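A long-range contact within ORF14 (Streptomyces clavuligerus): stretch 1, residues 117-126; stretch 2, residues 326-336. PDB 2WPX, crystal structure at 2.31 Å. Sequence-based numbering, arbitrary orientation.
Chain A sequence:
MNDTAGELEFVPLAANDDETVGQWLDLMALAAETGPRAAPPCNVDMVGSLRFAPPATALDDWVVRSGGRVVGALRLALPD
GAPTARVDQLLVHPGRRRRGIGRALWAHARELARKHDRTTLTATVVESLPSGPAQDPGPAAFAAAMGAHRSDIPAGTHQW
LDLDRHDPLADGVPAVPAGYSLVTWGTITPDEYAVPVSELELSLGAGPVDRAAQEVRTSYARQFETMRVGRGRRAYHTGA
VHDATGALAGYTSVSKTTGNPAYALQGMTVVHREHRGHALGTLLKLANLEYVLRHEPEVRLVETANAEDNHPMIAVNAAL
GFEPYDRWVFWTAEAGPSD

Stretch 1 (117-126) DRTTLTATVV
Stretch 2 326-336: DRWVFWTAEAG

Residues 120-126 and 326-334 of ORF14 are neighbouring antiparallel β-strands, with N-to-C directions 152° apart and axes approaching to 4.5 Å. The register pairs Thr120 with Glu334 and runs without a bulge to Val126 with Trp328, so paired numbers sum to 454. CA-CA separations are 5.0 to 5.1 Å for most pairs, falling to 4.8 Å at Thr124-Phe330 and about 4.4 Å at Thr122-Thr332. Backbone torsions are extended in both strands: phi runs from -84° (Val126) to -157° (Ala123) in 120-126 and from -69° (Glu334) to -153° (Ala333) in 326-334, with psi between 98° (Trp328) and 176° (Asp326).

Reciprocal hydrogen bonds fix this register. Val125 N donates to Val329 O and Val329 N to Val125 O, both at 2.8 Å with N-H...O angles of 159° and 173°. Trp331 N to Ala123 O measures 2.8 Å at 175°, whereas Ala123 N to Trp331 O, at 2.9 Å, is bent to 139°. Leu121 N to Ala333 O is nearly linear (2.9 Å, 176°); its return bond, Ala333 N to Leu121 O, is 2.9 Å at 135°. Beyond the strands, Ala335 N donates to Thr119 O (3.0 Å, 164°), and one water joins the same ends, donating to Thr119 O at 2.9 Å and accepting from Gly336 N at 2.8 Å. At the non-hydrogen-bonded pairs CA-H groups face carbonyls, as in Thr332 CA to Leu121 O at 3.3 Å.

Trp331 and Val125 cover the most surface, 74 and 71 Å² of a summed 731 Å². Both are buried and lie on the same sheet face as Leu121, Ala123, Val329 and Ala333. Trp331 (chi1 -70°, m; chi2 65°) presents one ring face to Val125 (chi1 179°, t), whose CG2 lies 3.0 Å from Trp331 CD1. This diagonal contact is very tight for two carbons and apolar in character. Ala123, directly paired with Trp331, carries only a methyl on this face. Leu121, covering 60 Å², has chi1 -133° and chi2 24°, both between wells; its CB is 4.4 Å from Ala333 CB.

Val126, covering 61 Å², belongs to the opposite face, with Thr120, Thr122, Thr124, Trp328, Phe330, Thr332 and Glu334. In its t rotamer (chi1 176°) it places CG2 4.3 Å from Trp328 CD1, an apolar contact oblique to the indole, which has chi1 -80° (m) and chi2 3°. Thr124 (chi1 -53°, m) reaches both aromatics: CG2 is 3.9 Å from Trp328 CB, and OG1 is 3.7 Å from Phe330 CE1. Farther along, Thr120 CG2 (m) comes within 3.1 Å of Thr332 OG1 (t), a close methyl-hydroxyl approach.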

ATOM      1  N   ASP A 117      11.898 -11.269  18.677  1.00 20.38           N
ATOM      2  CA  ASP A 117      11.006 -12.354  19.145  1.00 21.57           C
ATOM      3  C   ASP A 117       9.899 -12.712  18.168  1.00 21.36           C
ATOM      4  O   ASP A 117       8.839 -13.177  18.575  1.00 22.07           O
ATOM      5  CB  ASP A 117      10.409 -12.029  20.505  1.00 23.31           C
ATOM      6  CG  ASP A 117      11.477 -11.652  21.516  1.00 28.10           C
ATOM      7  OD1 ASP A 117      11.408 -10.541  22.095  1.00 29.36           O
ATOM      8  OD2 ASP A 117      12.440 -12.447  21.665  1.00 32.59           O
ATOM      9  N   ARG A 118      10.154 -12.511  16.882  1.00 20.15           N
ATOM     10  CA  ARG A 118       9.187 -12.846  15.849  1.00 20.26           C
ATOM     11  C   ARG A 118       9.546 -14.232  15.349  1.00 20.76           C
ATOM     12  O   ARG A 118      10.729 -14.533  15.061  1.00 20.42           O
ATOM     13  CB  ARG A 118       9.241 -11.820  14.701  1.00 18.24           C
ATOM     14  CG  ARG A 118       9.114 -10.399  15.213  1.00 19.55           C
ATOM     15  CD  ARG A 118       7.946 -10.259  16.182  1.00 19.00           C
ATOM     16  NE  ARG A 118       7.880  -8.978  16.906  1.00 19.82           N
ATOM     17  CZ  ARG A 118       7.119  -7.934  16.576  1.00 18.32           C
ATOM     18  NH1 ARG A 118       6.387  -7.940  15.467  1.00 16.24           N
ATOM     19  NH2 ARG A 118       7.129  -6.854  17.349  1.00 18.10           N
ATOM     20  N   THR A 119       8.524 -15.061  15.283  1.00 20.41           N
ATOM     21  CA  THR A 119       8.618 -16.405  14.781  1.00 20.89           C
ATOM     22  C   THR A 119       8.563 -16.458  13.238  1.00 21.34           C
ATOM     23  O   THR A 119       9.087 -17.408  12.614  1.00 21.69           O
ATOM     24  CB  THR A 119       7.407 -17.231  15.300  1.00 21.60           C
ATOM     25  OG1 THR A 119       7.432 -17.226  16.730  1.00 19.99           O
ATOM     26  CG2 THR A 119       7.469 -18.671  14.803  1.00 23.63           C
ATOM     27  N   THR A 120       7.921 -15.460  12.634  1.00 20.26           N
ATOM     28  CA  THR A 120       7.510 -15.559  11.225  1.00 20.68           C
ATOM     29  C   THR A 120       7.879 -14.272  10.439  1.00 19.09           C
ATOM     30  O   THR A 120       7.738 -13.138  10.937  1.00 17.27           O
ATOM     31  CB  THR A 120       5.990 -15.835  11.079  1.00 21.40           C
ATOM     32  OG1 THR A 120       5.669 -17.128  11.586  1.00 25.15           O
ATOM     33  CG2 THR A 120       5.580 -15.827   9.637  1.00 22.55           C
ATOM     34  N   LEU A 121       8.376 -14.472   9.225  1.00 17.65           N
ATOM     35  CA  LEU A 121       8.704 -13.368   8.348  1.00 16.55           C
ATOM     36  C   LEU A 121       7.662 -13.417   7.221  1.00 16.85           C
ATOM     37  O   LEU A 121       7.339 -14.492   6.725  1.00 16.71           O
ATOM     38  CB  LEU A 121      10.074 -13.621   7.813  1.00 15.95           C
ATOM     39  CG  LEU A 121      11.148 -12.561   7.782  1.00 17.66           C
ATOM     40  CD1 LEU A 121      11.010 -11.413   8.804  1.00 19.46           C
ATOM     41  CD2 LEU A 121      12.467 -13.303   7.902  1.00 18.21           C
ATOM     42  N   THR A 122       7.059 -12.279   6.883  1.00 16.53           N
ATOM     43  CA  THR A 122       6.045 -12.278   5.809  1.00 17.64           C
ATOM     44  C   THR A 122       6.380 -11.235   4.795  1.00 17.93           C
ATOM     45  O   THR A 122       7.087 -10.247   5.070  1.00 17.74           O
ATOM     46  CB  THR A 122       4.560 -12.072   6.280  1.00 19.31           C
ATOM     47  OG1 THR A 122       4.361 -10.720   6.685  1.00 18.28           O
ATOM     48  CG2 THR A 122       4.164 -13.008   7.435  1.00 17.26           C
ATOM     49  N   ALA A 123       5.834 -11.432   3.613  1.00 17.54           N
ATOM     50  CA  ALA A 123       6.273 -10.708   2.469  1.00 17.08           C
ATOM     51  C   ALA A 123       5.198 -10.652   1.400  1.00 16.03           C
ATOM     52  O   ALA A 123       4.450 -11.611   1.212  1.00 17.72           O
ATOM     53  CB  ALA A 123       7.562 -11.389   1.902  1.00 16.61           C
ATOM     54  N   THR A 124       5.131  -9.527   0.713  1.00 14.88           N
ATOM     55  CA  THR A 124       4.347  -9.395  -0.485  1.00 15.44           C
ATOM     56  C   THR A 124       5.245  -9.471  -1.754  1.00 15.62           C
ATOM     57  O   THR A 124       6.205  -8.718  -1.910  1.00 16.98           O
ATOM     58  CB  THR A 124       3.580  -8.110  -0.495  1.00 15.02           C
ATOM     59  OG1 THR A 124       2.832  -8.017   0.717  1.00 18.47           O
ATOM     60  CG2 THR A 124       2.617  -8.114  -1.629  1.00 13.70           C
ATOM     61  N   VAL A 125       4.915 -10.382  -2.656  1.00 14.87           N
ATOM     62  CA  VAL A 125       5.763 -10.617  -3.786  1.00 14.39           C
ATOM     63  C   VAL A 125       5.007 -10.257  -5.018  1.00 15.22           C
ATOM     64  O   VAL A 125       3.815 -10.601  -5.166  1.00 17.61           O
ATOM     65  CB  VAL A 125       6.183 -12.091  -3.861  1.00 14.64           C
ATOM     66  CG1 VAL A 125       7.062 -12.293  -5.076  1.00 14.08           C
ATOM     67  CG2 VAL A 125       6.878 -12.526  -2.522  1.00 11.64           C
ATOM     68  N   VAL A 126       5.665  -9.567  -5.939  1.00 14.62           N
ATOM     69  CA  VAL A 126       4.999  -9.293  -7.184  1.00 13.39           C
ATOM     70  C   VAL A 126       5.056 -10.396  -8.267  1.00 15.47           C
ATOM     71  O   VAL A 126       6.133 -10.797  -8.714  1.00 16.54           O
ATOM     72  CB  VAL A 126       5.498  -8.024  -7.760  1.00 14.79           C
ATOM     73  CG1 VAL A 126       4.820  -7.823  -9.160  1.00 11.86           C
ATOM     74  CG2 VAL A 126       5.220  -6.884  -6.741  1.00  8.34           C
ATOM     75  N   ASP A 326      -0.806  -6.551 -12.385  1.00 15.77           N
ATOM     76  CA  ASP A 326       0.019  -7.577 -11.761  1.00 16.49           C
ATOM     77  C   ASP A 326      -0.613  -8.073 -10.449  1.00 15.76           C
ATOM     78  O   ASP A 326      -1.657  -7.556 -10.008  1.00 14.87           O
ATOM     79  CB  ASP A 326       1.445  -7.088 -11.573  1.00 15.62           C
ATOM     80  CG  ASP A 326       1.496  -5.803 -10.794  1.00 19.48           C
ATOM     81  OD1 ASP A 326       2.432  -4.996 -10.988  1.00 21.94           O
ATOM     82  OD2 ASP A 326       0.572  -5.564  -9.990  1.00 15.68           O
ATOM     83  N   ARG A 327       0.023  -9.071  -9.832  1.00 16.45           N
ATOM     84  CA  ARG A 327      -0.571  -9.813  -8.722  1.00 15.92           C
ATOM     85  C   ARG A 327       0.291  -9.654  -7.459  1.00 16.62           C
ATOM     86  O   ARG A 327       1.531  -9.710  -7.537  1.00 16.39           O
ATOM     87  CB  ARG A 327      -0.658 -11.287  -9.080  1.00 17.24           C
ATOM     88  CG  ARG A 327      -1.481 -12.115  -8.092  1.00 19.63           C
ATOM     89  CD  ARG A 327      -1.727 -13.544  -8.592  1.00 19.72           C
ATOM     90  NE  ARG A 327      -2.692 -14.283  -7.775  1.00 24.26           N
ATOM     91  CZ  ARG A 327      -2.484 -15.501  -7.272  1.00 28.33           C
ATOM     92  NH1 ARG A 327      -1.340 -16.142  -7.502  1.00 25.98           N
ATOM     93  NH2 ARG A 327      -3.422 -16.096  -6.545  1.00 28.97           N
ATOM     94  N   TRP A 328      -0.354  -9.448  -6.304  1.00 14.79           N
ATOM     95  CA  TRP A 328       0.371  -9.208  -5.056  1.00 15.68           C
ATOM     96  C   TRP A 328       0.248 -10.434  -4.174  1.00 16.26           C
ATOM     97  O   TRP A 328      -0.773 -10.591  -3.532  1.00 17.47           O
ATOM     98  CB  TRP A 328      -0.228  -7.988  -4.327  1.00 15.34           C
ATOM     99  CG  TRP A 328       0.233  -6.714  -4.870  1.00 14.85           C
ATOM    100  CD1 TRP A 328       1.046  -6.541  -5.939  1.00 15.23           C
ATOM    101  CD2 TRP A 328      -0.114  -5.391  -4.403  1.00 15.98           C
ATOM    102  NE1 TRP A 328       1.257  -5.191  -6.163  1.00 13.78           N
ATOM    103  CE2 TRP A 328       0.583  -4.466  -5.216  1.00 15.38           C
ATOM    104  CE3 TRP A 328      -0.929  -4.898  -3.364  1.00 14.90           C
ATOM    105  CZ2 TRP A 328       0.484  -3.045  -5.027  1.00 17.91           C
ATOM    106  CZ3 TRP A 328      -1.008  -3.485  -3.165  1.00 16.71           C
ATOM    107  CH2 TRP A 328      -0.303  -2.589  -3.978  1.00 14.74           C
ATOM    108  N   VAL A 329       1.252 -11.314  -4.170  1.00 25.70           N
ATOM    109  CA  VAL A 329       1.126 -12.636  -3.565  1.00 22.02           C
ATOM    110  C   VAL A 329       1.796 -12.692  -2.171  1.00 20.87           C
ATOM    111  O   VAL A 329       2.939 -12.232  -2.010  1.00 19.69           O
ATOM    112  CB  VAL A 329       1.745 -13.744  -4.449  1.00 20.97           C
ATOM    113  CG1 VAL A 329       1.371 -15.107  -3.890  1.00 18.62           C
ATOM    114  CG2 VAL A 329       1.344 -13.609  -5.865  1.00 19.66           C
ATOM    115  N   PHE A 330       1.083 -13.233  -1.176  1.00 20.22           N
ATOM    116  CA  PHE A 330       1.567 -13.227   0.205  1.00 19.35           C
ATOM    117  C   PHE A 330       2.373 -14.454   0.495  1.00 17.57           C
ATOM    118  O   PHE A 330       1.926 -15.595   0.245  1.00 17.53           O
ATOM    119  CB  PHE A 330       0.416 -13.031   1.200  1.00 21.08           C
ATOM    120  CG  PHE A 330      -0.402 -11.816   0.887  1.00 27.63           C
ATOM    121  CD1 PHE A 330       0.110 -10.548   1.101  1.00 30.18           C
ATOM    122  CD2 PHE A 330      -1.655 -11.931   0.274  1.00 33.48           C
ATOM    123  CE1 PHE A 330      -0.640  -9.393   0.731  1.00 35.62           C
ATOM    124  CE2 PHE A 330      -2.387 -10.799  -0.096  1.00 34.38           C
ATOM    125  CZ  PHE A 330      -1.884  -9.537   0.139  1.00 36.80           C
ATOM    126  N   TRP A 331       3.601 -14.237   0.959  1.00 16.43           N
ATOM    127  CA  TRP A 331       4.494 -15.348   1.264  1.00 13.97           C
ATOM    128  C   TRP A 331       4.883 -15.261   2.715  1.00 14.52           C
ATOM    129  O   TRP A 331       4.850 -14.184   3.311  1.00 14.58           O
ATOM    130  CB  TRP A 331       5.765 -15.305   0.410  1.00 13.56           C
ATOM    131  CG  TRP A 331       5.679 -15.616  -1.139  1.00 11.87           C
ATOM    132  CD1 TRP A 331       5.029 -14.905  -2.082  1.00 15.43           C
ATOM    133  CD2 TRP A 331       6.329 -16.672  -1.831  1.00 11.42           C
ATOM    134  NE1 TRP A 331       5.250 -15.420  -3.335  1.00 12.89           N
ATOM    135  CE2 TRP A 331       6.026 -16.529  -3.207  1.00 11.73           C
ATOM    136  CE3 TRP A 331       7.122 -17.755  -1.422  1.00 13.30           C
ATOM    137  CZ2 TRP A 331       6.518 -17.404  -4.192  1.00 12.26           C
ATOM    138  CZ3 TRP A 331       7.612 -18.621  -2.394  1.00 10.35           C
ATOM    139  CH2 TRP A 331       7.295 -18.443  -3.767  1.00 10.89           C
ATOM    140  N   THR A 332       5.366 -16.370   3.251  1.00 14.28           N
ATOM    141  CA  THR A 332       5.666 -16.462   4.670  1.00 15.75           C
ATOM    142  C   THR A 332       6.830 -17.428   4.866  1.00 16.49           C
ATOM    143  O   THR A 332       7.054 -18.352   4.039  1.00 18.34           O
ATOM    144  CB  THR A 332       4.424 -16.966   5.485  1.00 16.66           C
ATOM    145  OG1 THR A 332       4.761 -17.016   6.864  1.00 19.76           O
ATOM    146  CG2 THR A 332       3.990 -18.416   5.053  1.00 15.64           C
ATOM    147  N   ALA A 333       7.572 -17.242   5.948  1.00 17.17           N
ATOM    148  CA  ALA A 333       8.789 -18.025   6.168  1.00 17.66           C
ATOM    149  C   ALA A 333       9.067 -18.135   7.652  1.00 18.75           C
ATOM    150  O   ALA A 333       8.731 -17.243   8.411  1.00 17.15           O
ATOM    151  CB  ALA A 333       9.963 -17.365   5.503  1.00 17.09           C
ATOM    152  N   GLU A 334       9.679 -19.250   8.047  1.00 20.55           N
ATOM    153  CA  GLU A 334      10.234 -19.364   9.393  1.00 24.32           C
ATOM    154  C   GLU A 334      11.473 -18.441   9.623  1.00 25.07           C
ATOM    155  O   GLU A 334      12.388 -18.318   8.787  1.00 25.83           O
ATOM    156  CB  GLU A 334      10.529 -20.834   9.734  1.00 25.40           C
ATOM    157  CG  GLU A 334       9.272 -21.705   9.908  1.00 30.20           C
ATOM    158  CD  GLU A 334       9.599 -23.099  10.459  1.00 37.06           C
ATOM    159  OE1 GLU A 334      10.022 -23.966   9.688  1.00 40.42           O
ATOM    160  OE2 GLU A 334       9.451 -23.340  11.671  1.00 41.37           O
ATOM    161  N   ALA A 335      11.468 -17.781  10.763  1.00 26.29           N
ATOM    162  CA  ALA A 335      12.577 -16.977  11.211  1.00 28.45           C
ATOM    163  C   ALA A 335      13.713 -17.849  11.748  1.00 31.22           C
ATOM    164  O   ALA A 335      14.880 -17.569  11.506  1.00 32.41           O
ATOM    165  CB  ALA A 335      12.086 -16.022  12.327  1.00 27.37           C
ATOM    166  N   GLY A 336      13.370 -18.875  12.516  1.00 33.98           N
ATOM    167  CA  GLY A 336      14.354 -19.581  13.383  1.00 39.39           C
ATOM    168  C   GLY A 336      14.805 -20.810  12.650  1.00 42.97           C
ATOM    169  O   GLY A 336      14.289 -21.060  11.552  1.00 41.41           O
TER
HETATM  170  O   HOH W   1      10.828 -19.538  13.407  1.00  2.51           O